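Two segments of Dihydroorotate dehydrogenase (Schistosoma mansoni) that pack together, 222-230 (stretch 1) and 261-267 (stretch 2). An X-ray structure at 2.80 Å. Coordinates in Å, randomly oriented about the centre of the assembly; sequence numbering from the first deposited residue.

Stretch 1 222-230: LSKVLAARN
Stretch 2 261-267: SKTRIDG

A single water molecule is clasped at one end of this contact, joining the guanidinium of Arg229 to both the backbone and a side chain of the facing segment. It accepts from Arg229 NH2 at 3.1 Å and donates to Arg264 O at 2.9 Å and to Asp266 OD1 at 2.8 Å, so its two hydrogens are spent on two acceptors. Beside it lies the one direct hydrogen bond between the stretches, from Arg229 NH1 to Asp266 OD2, 2.9 Å long with an N-H...acceptor angle of 140°. It is part of a salt bridge, and Asp266 OD2 sits at the guanidinium edge, near its plane, where the N-H groups point. The carboxylate thus takes the direct bond on one oxygen and the water on the other.

Stretch 1 is helical, with phi/psi near -65/-40 and i to i+4 bonds such as Leu226 N to Leu222 O at 2.9 Å. Stretch 2 is irregular: Thr263 adopts -136/52, Arg264 is extended at -87/121, Ile265 lies at -90/-173 and Asp266 at -111/-15. The register is set by Ser223 and Thr263, whose CA atoms are 5.4 Å apart; from there both chains run toward the salt bridge.

Leu222, Leu226 and Arg229 follow the helical repeat of three to four residues, and all three direct CA-to-CB toward stretch 2. Arg229 reaches its partner with chi1 t, chi2 m (-85°), chi3 m and chi4 -94°, a bent course that also lets NE bond Asn230 OD1 at 3.3 Å. Asp266 leaves its backbone sideways, but chi1 m brings the carboxylate nearer the helix.

The two leucines share the m,t rotamer. Leu226 is buried, its CD1 lying 3.5 Å from Thr263 C and 3.2 Å from Arg264 O; here a branched apolar side chain packs against backbone rather than against another side chain. Leu222, also buried, places CB 4.0 Å from Thr263 CB and CD1 4.0 Å from Ile265 CG2, an apolar contact to which beta-branched Ile265 (chi1 p, chi2 t) brings its methyl.

Thr263, chi1 p, suits its buried place by having two characters: CG2 lies 3.7 Å from Ser223 N, while OG1 is hydrogen-bonded elsewhere in the structure. Ser223 is exposed, with its CA-to-CB bond sideways to stretch 2; its CB lies 3.9 Å from Thr263 CG2, and its hydroxyl (chi1 t) has no hydrogen bond to stretch 2. Arg264 turns its CB away, extended through t,t,t, and contributes its carbonyl. Altogether 350 Å² is buried, a modest area combining apolar packing with a charged, hydrated end.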

ATOM      1  N   LEU A 222      -6.334  13.245 -13.332  1.00 64.20           N
ATOM      2  CA  LEU A 222      -5.882  14.146 -12.277  1.00 61.43           C
ATOM      3  C   LEU A 222      -6.630  15.471 -12.308  1.00 62.55           C
ATOM      4  O   LEU A 222      -6.848  16.080 -11.254  1.00 68.54           O
ATOM      5  CB  LEU A 222      -4.377  14.384 -12.395  1.00 69.26           C
ATOM      6  CG  LEU A 222      -3.485  13.166 -12.153  1.00 69.82           C
ATOM      7  CD1 LEU A 222      -2.019  13.571 -12.147  1.00 66.65           C
ATOM      8  CD2 LEU A 222      -3.863  12.478 -10.852  1.00 61.96           C
ATOM      9  N   SER A 223      -7.032  15.932 -13.492  1.00 66.61           N
ATOM     10  CA  SER A 223      -7.767  17.190 -13.583  1.00 67.04           C
ATOM     11  C   SER A 223      -9.122  17.080 -12.894  1.00 62.60           C
ATOM     12  O   SER A 223      -9.489  17.936 -12.080  1.00 63.89           O
ATOM     13  CB  SER A 223      -7.932  17.595 -15.048  1.00 65.01           C
ATOM     14  OG  SER A 223      -8.551  18.863 -15.159  1.00 73.35           O
ATOM     15  N   LYS A 224      -9.879  16.026 -13.206  1.00 61.29           N
ATOM     16  CA  LYS A 224     -11.182  15.838 -12.579  1.00 65.09           C
ATOM     17  C   LYS A 224     -11.045  15.548 -11.089  1.00 66.52           C
ATOM     18  O   LYS A 224     -11.866  16.003 -10.284  1.00 64.70           O
ATOM     19  CB  LYS A 224     -11.941  14.709 -13.275  1.00 62.33           C
ATOM     20  CG  LYS A 224     -12.313  15.002 -14.719  1.00 66.31           C
ATOM     21  CD  LYS A 224     -12.900  13.773 -15.392  1.00 75.72           C
ATOM     22  CE  LYS A 224     -13.365  14.083 -16.803  1.00 70.02           C
ATOM     23  NZ  LYS A 224     -13.725  12.846 -17.552  1.00 86.80           N
ATOM     24  N   VAL A 225     -10.015  14.791 -10.705  1.00 65.11           N
ATOM     25  CA  VAL A 225      -9.827  14.449  -9.298  1.00 64.91           C
ATOM     26  C   VAL A 225      -9.502  15.694  -8.481  1.00 65.80           C
ATOM     27  O   VAL A 225     -10.040  15.892  -7.385  1.00 64.93           O
ATOM     28  CB  VAL A 225      -8.738  13.371  -9.154  1.00 62.66           C
ATOM     29  CG1 VAL A 225      -8.242  13.298  -7.720  1.00 67.20           C
ATOM     30  CG2 VAL A 225      -9.280  12.020  -9.593  1.00 64.30           C
ATOM     31  N   LEU A 226      -8.626  16.559  -9.001  1.00 64.01           N
ATOM     32  CA  LEU A 226      -8.286  17.780  -8.278  1.00 69.21           C
ATOM     33  C   LEU A 226      -9.460  18.749  -8.222  1.00 66.54           C
ATOM     34  O   LEU A 226      -9.594  19.501  -7.249  1.00 62.39           O
ATOM     35  CB  LEU A 226      -7.070  18.450  -8.916  1.00 64.75           C
ATOM     36  CG  LEU A 226      -5.754  17.701  -8.709  1.00 65.45           C
ATOM     37  CD1 LEU A 226      -4.598  18.483  -9.298  1.00 61.57           C
ATOM     38  CD2 LEU A 226      -5.528  17.426  -7.230  1.00 62.27           C
ATOM     39  N   ALA A 227     -10.313  18.752  -9.247  1.00 63.35           N
ATOM     40  CA  ALA A 227     -11.515  19.579  -9.207  1.00 60.81           C
ATOM     41  C   ALA A 227     -12.447  19.127  -8.090  1.00 66.33           C
ATOM     42  O   ALA A 227     -12.975  19.950  -7.332  1.00 73.94           O
ATOM     43  CB  ALA A 227     -12.227  19.534 -10.558  1.00 62.29           C
ATOM     44  N   ALA A 228     -12.661  17.814  -7.976  1.00 63.86           N
ATOM     45  CA  ALA A 228     -13.469  17.287  -6.882  1.00 61.70           C
ATOM     46  C   ALA A 228     -12.812  17.559  -5.536  1.00 67.45           C
ATOM     47  O   ALA A 228     -13.497  17.858  -4.550  1.00 67.88           O
ATOM     48  CB  ALA A 228     -13.696  15.788  -7.073  1.00 61.96           C
ATOM     49  N   ARG A 229     -11.481  17.457  -5.476  1.00 67.72           N
ATOM     50  CA  ARG A 229     -10.771  17.738  -4.233  1.00 63.66           C
ATOM     51  C   ARG A 229     -10.981  19.182  -3.800  1.00 66.61           C
ATOM     52  O   ARG A 229     -11.189  19.460  -2.613  1.00 68.66           O
ATOM     53  CB  ARG A 229      -9.281  17.433  -4.406  1.00 66.43           C
ATOM     54  CG  ARG A 229      -8.487  17.294  -3.107  1.00 68.41           C
ATOM     55  CD  ARG A 229      -7.999  18.634  -2.576  1.00 60.99           C
ATOM     56  NE  ARG A 229      -7.176  19.349  -3.549  1.00 70.70           N
ATOM     57  CZ  ARG A 229      -5.849  19.291  -3.594  1.00 67.96           C
ATOM     58  NH1 ARG A 229      -5.185  18.550  -2.718  1.00 63.79           N
ATOM     59  NH2 ARG A 229      -5.184  19.977  -4.514  1.00 67.01           N
ATOM     60  N   ASN A 230     -10.936  20.119  -4.751  1.00 71.10           N
ATOM     61  CA  ASN A 230     -11.123  21.525  -4.417  1.00 70.65           C
ATOM     62  C   ASN A 230     -12.552  21.837  -3.994  1.00 67.69           C
ATOM     63  O   ASN A 230     -12.782  22.864  -3.348  1.00 71.83           O
ATOM     64  CB  ASN A 230     -10.721  22.407  -5.602  1.00 67.31           C
ATOM     65  CG  ASN A 230      -9.239  22.322  -5.911  1.00 79.44           C
ATOM     66  OD1 ASN A 230      -8.435  21.950  -5.056  1.00 71.54           O
ATOM     67  ND2 ASN A 230      -8.869  22.674  -7.138  1.00 81.76           N
ATOM     68  N   SER A 261       1.278  22.557 -13.077  1.00 75.22           N
ATOM     69  CA  SER A 261       0.508  23.449 -12.214  1.00 73.16           C
ATOM     70  C   SER A 261      -0.992  23.222 -12.352  1.00 73.82           C
ATOM     71  O   SER A 261      -1.737  23.396 -11.381  1.00 77.00           O
ATOM     72  CB  SER A 261       0.855  24.906 -12.522  1.00 77.82           C
ATOM     73  OG  SER A 261       0.598  25.216 -13.880  1.00 87.86           O
ATOM     74  N   LYS A 262      -1.457  22.830 -13.542  1.00 71.76           N
ATOM     75  CA  LYS A 262      -2.883  22.593 -13.730  1.00 74.88           C
ATOM     76  C   LYS A 262      -3.341  21.280 -13.104  1.00 73.89           C
ATOM     77  O   LYS A 262      -4.524  21.147 -12.774  1.00 77.22           O
ATOM     78  CB  LYS A 262      -3.229  22.610 -15.221  1.00 70.12           C
ATOM     79  CG  LYS A 262      -2.993  23.950 -15.895  1.00 69.31           C
ATOM     80  N   THR A 263      -2.442  20.312 -12.939  1.00 74.15           N
ATOM     81  CA  THR A 263      -2.780  19.008 -12.368  1.00 69.59           C
ATOM     82  C   THR A 263      -1.717  18.587 -11.358  1.00 67.16           C
ATOM     83  O   THR A 263      -1.167  17.487 -11.420  1.00 70.44           O
ATOM     84  CB  THR A 263      -2.932  17.949 -13.460  1.00 67.11           C
ATOM     85  OG1 THR A 263      -1.791  17.987 -14.327  1.00 66.98           O
ATOM     86  CG2 THR A 263      -4.198  18.187 -14.275  1.00 70.99           C
ATOM     87  N   ARG A 264      -1.419  19.466 -10.406  1.00 64.16           N
ATOM     88  CA  ARG A 264      -0.376  19.210  -9.420  1.00 66.36           C
ATOM     89  C   ARG A 264      -0.953  18.434  -8.242  1.00 68.02           C
ATOM     90  O   ARG A 264      -1.879  18.907  -7.573  1.00 61.49           O
ATOM     91  CB  ARG A 264       0.254  20.515  -8.939  1.00 65.33           C
ATOM     92  CG  ARG A 264       1.358  20.306  -7.921  1.00 66.76           C
ATOM     93  CD  ARG A 264       2.058  21.605  -7.580  1.00 87.72           C
ATOM     94  NE  ARG A 264       3.157  21.388  -6.643  1.00 96.71           N
ATOM     95  CZ  ARG A 264       4.385  21.034  -7.005  1.00 86.28           C
ATOM     96  NH1 ARG A 264       4.675  20.858  -8.288  1.00 77.09           N
ATOM     97  NH2 ARG A 264       5.324  20.856  -6.086  1.00 82.53           N
ATOM     98  N   ILE A 265      -0.399  17.251  -7.985  1.00 65.91           N
ATOM     99  CA  ILE A 265      -0.798  16.444  -6.838  1.00 61.50           C
ATOM    100  C   ILE A 265       0.068  16.821  -5.644  1.00 67.07           C
ATOM    101  O   ILE A 265       0.860  17.767  -5.711  1.00 74.21           O
ATOM    102  CB  ILE A 265      -0.691  14.940  -7.146  1.00 60.63           C
ATOM    103  CG1 ILE A 265       0.763  14.558  -7.421  1.00 59.11           C
ATOM    104  CG2 ILE A 265      -1.578  14.575  -8.325  1.00 64.02           C
ATOM    105  CD1 ILE A 265       0.974  13.077  -7.592  1.00 64.19           C
ATOM    106  N   ASP A 266      -0.068  16.074  -4.546  1.00 62.22           N
ATOM    107  CA  ASP A 266       0.607  16.405  -3.301  1.00 61.23           C
ATOM    108  C   ASP A 266       1.716  15.436  -2.919  1.00 62.21           C
ATOM    109  O   ASP A 266       2.529  15.771  -2.053  1.00 67.25           O
ATOM    110  CB  ASP A 266      -0.410  16.474  -2.153  1.00 60.76           C
ATOM    111  CG  ASP A 266      -1.459  17.543  -2.372  1.00 64.36           C
ATOM    112  OD1 ASP A 266      -1.082  18.723  -2.531  1.00 67.95           O
ATOM    113  OD2 ASP A 266      -2.660  17.203  -2.403  1.00 66.83           O
ATOM    114  N   GLY A 267       1.771  14.261  -3.531  1.00 61.51           N
ATOM    115  CA  GLY A 267       2.800  13.294  -3.199  1.00 59.27           C
ATOM    116  C   GLY A 267       2.601  12.035  -4.012  1.00 60.76           C
ATOM    117  O   GLY A 267       1.574  11.847  -4.671  1.00 62.34           O
TER
HETATM  118  O   HOH W   1      -2.149  19.804  -4.853  1.00 67.62           O